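Local structure of SusD-like carbohydrate binding protein (3LEW) at residues Ala320-Arg325 / Lys445-His450. The protein probably binds carbohydrate at the outer membrane of Bacteroides vulgatus, a SusD-like role in nutrient binding. Residues are numbered along the deposited sequence; the frame is centred on the assembly and turned at random. Where two conformers were deposited one is given.
Sequences AYVWMR and KKTQGH
Strands 321-325 and 445-448 run parallel, their axes 35° apart, as the central pair of a small mixed beta sheet in this SusD-family protein with far more helix than strand; strand 306-309 flanks the first and strand 429-434 the second, both antiparallel. Three backbone hydrogen bonds join the two segments: Lys446 N to Ala320 O, Val322 N to Lys446 O (2.8 Å, nearly along the C=O axis) and Gln448 N to Val322 O. At the next step Met324 N and Gln448 O stand too far apart to bond directly, and one water links them, accepting from Met324 N (2.7 Å) and donating to Gln448 O. On one face, Tyr321 crosses Lys446 obliquely, CD1 3.6 Å from Lys446 CB, and its OH is hydrogen-bonded to Glu426 OE2. On the other, Val322 CG2 meets Thr447 CG2 at 3.9 Å, beside Trp308, while Val322 CG1 packs on Lys445 CB; Lys445 NZ turns back to the carbonyls of Val316 and Ala319. Trp323, on the Tyr321 face, offers its indole to Gln448, whose CG stands over the six-membered ring in a CH-pi contact, 3.5 Å from the centroid. A leucine here would remove that flat face, and the Gln448 chain would probably be less firmly placed. With CG anti to the backbone N (chi1 -175°) and a bend at chi2, Gln448 sends NE2 to Gly449 O, 2.9 Å away, approaching from above the carbonyl plane.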
# COMPACT_ATOMS: atom_id res chain seq x y z
N ALA A 320 -8.55 31.34 -3.63
CA ALA A 320 -7.24 31.97 -3.83
C ALA A 320 -6.24 31.04 -4.53
O ALA A 320 -5.36 31.53 -5.22
CB ALA A 320 -6.62 32.45 -2.50
N TYR A 321 -6.35 29.73 -4.30
CA TYR A 321 -5.34 28.79 -4.78
C TYR A 321 -5.91 27.75 -5.71
O TYR A 321 -7.08 27.34 -5.58
CB TYR A 321 -4.74 28.06 -3.58
CG TYR A 321 -3.79 28.91 -2.77
CD1 TYR A 321 -2.44 28.96 -3.08
CD2 TYR A 321 -4.24 29.62 -1.67
CE1 TYR A 321 -1.55 29.76 -2.34
CE2 TYR A 321 -3.35 30.40 -0.91
CZ TYR A 321 -2.01 30.46 -1.26
OH TYR A 321 -1.11 31.22 -0.51
N VAL A 322 -5.05 27.25 -6.59
CA VAL A 322 -5.24 25.97 -7.23
C VAL A 322 -4.18 25.01 -6.65
O VAL A 322 -3.09 25.44 -6.28
CB VAL A 322 -5.13 26.05 -8.77
CG1 VAL A 322 -6.31 26.80 -9.35
CG2 VAL A 322 -3.84 26.71 -9.24
N TRP A 323 -4.54 23.74 -6.56
CA TRP A 323 -3.62 22.68 -6.19
C TRP A 323 -3.58 21.73 -7.37
O TRP A 323 -4.51 21.69 -8.18
CB TRP A 323 -4.12 21.93 -4.96
CG TRP A 323 -4.34 22.76 -3.71
CD1 TRP A 323 -5.20 23.81 -3.56
CD2 TRP A 323 -3.69 22.60 -2.45
NE1 TRP A 323 -5.12 24.31 -2.30
CE2 TRP A 323 -4.23 23.56 -1.58
CE3 TRP A 323 -2.74 21.70 -1.96
CZ2 TRP A 323 -3.81 23.70 -0.24
CZ3 TRP A 323 -2.33 21.82 -0.61
CH2 TRP A 323 -2.88 22.81 0.22
N MSE A 324 -2.53 20.91 -7.47
CA MSE A 324 -2.44 19.93 -8.54
C MSE A 324 -3.27 18.70 -8.12
O MSE A 324 -3.00 18.11 -7.08
CB MSE A 324 -0.97 19.62 -8.85
CG MSE A 324 -0.73 18.62 -10.02
SE MSE A 324 -0.92 19.39 -11.76
CE MSE A 324 0.66 20.48 -11.72
N ARG A 325 -4.25 18.36 -8.92
CA ARG A 325 -5.12 17.24 -8.67
C ARG A 325 -4.76 16.08 -9.55
O ARG A 325 -4.18 16.24 -10.61
CB ARG A 325 -6.58 17.61 -8.99
CG ARG A 325 -7.06 18.93 -8.50
CD ARG A 325 -6.96 19.08 -6.99
NE ARG A 325 -7.27 20.46 -6.64
CZ ARG A 325 -7.61 20.88 -5.42
NH1 ARG A 325 -7.65 20.06 -4.38
NH2 ARG A 325 -7.82 22.16 -5.22
N LYS A 445 -4.93 32.59 -10.46
CA LYS A 445 -4.87 31.86 -9.18
C LYS A 445 -3.43 31.57 -8.75
O LYS A 445 -2.57 31.32 -9.57
CB LYS A 445 -5.60 30.51 -9.30
CG LYS A 445 -7.04 30.58 -9.71
CD LYS A 445 -7.86 31.30 -8.67
CE LYS A 445 -9.32 31.18 -8.99
NZ LYS A 445 -10.11 32.15 -8.22
N LYS A 446 -3.20 31.55 -7.45
CA LYS A 446 -1.93 31.11 -6.89
C LYS A 446 -1.80 29.59 -6.91
O LYS A 446 -2.78 28.91 -6.71
CB LYS A 446 -1.77 31.57 -5.45
CG LYS A 446 -1.50 33.07 -5.38
CD LYS A 446 -0.55 33.37 -4.26
CE LYS A 446 -1.28 33.90 -3.08
NZ LYS A 446 -1.39 35.40 -3.20
N THR A 447 -0.59 29.10 -7.13
CA THR A 447 -0.34 27.66 -7.26
C THR A 447 0.28 27.12 -5.97
O THR A 447 1.24 27.68 -5.45
CB THR A 447 0.65 27.39 -8.42
OG1 THR A 447 1.71 28.37 -8.37
CG2 THR A 447 -0.07 27.47 -9.79
N GLN A 448 -0.24 26.01 -5.46
CA GLN A 448 0.30 25.39 -4.25
C GLN A 448 1.00 24.07 -4.54
O GLN A 448 0.37 23.12 -5.04
CB GLN A 448 -0.85 25.11 -3.26
CG GLN A 448 -0.42 24.56 -1.90
CD GLN A 448 0.48 25.51 -1.16
OE1 GLN A 448 0.13 26.68 -0.94
NE2 GLN A 448 1.66 25.03 -0.79
N GLY A 449 2.28 24.01 -4.14
CA GLY A 449 3.04 22.76 -4.11
C GLY A 449 3.28 22.21 -2.69
O GLY A 449 2.50 22.47 -1.76
N HIS A 450 4.37 21.50 -2.51
CA HIS A 450 4.71 20.95 -1.20
C HIS A 450 4.72 22.02 -0.10
O HIS A 450 5.01 23.19 -0.36
CB HIS A 450 6.08 20.28 -1.24
CG HIS A 450 6.04 18.84 -1.68
ND1 HIS A 450 5.30 17.88 -1.02
CD2 HIS A 450 6.65 18.21 -2.72
CE1 HIS A 450 5.48 16.72 -1.62
NE2 HIS A 450 6.30 16.88 -2.64
O HOH W 1 -0.83 20.58 -5.34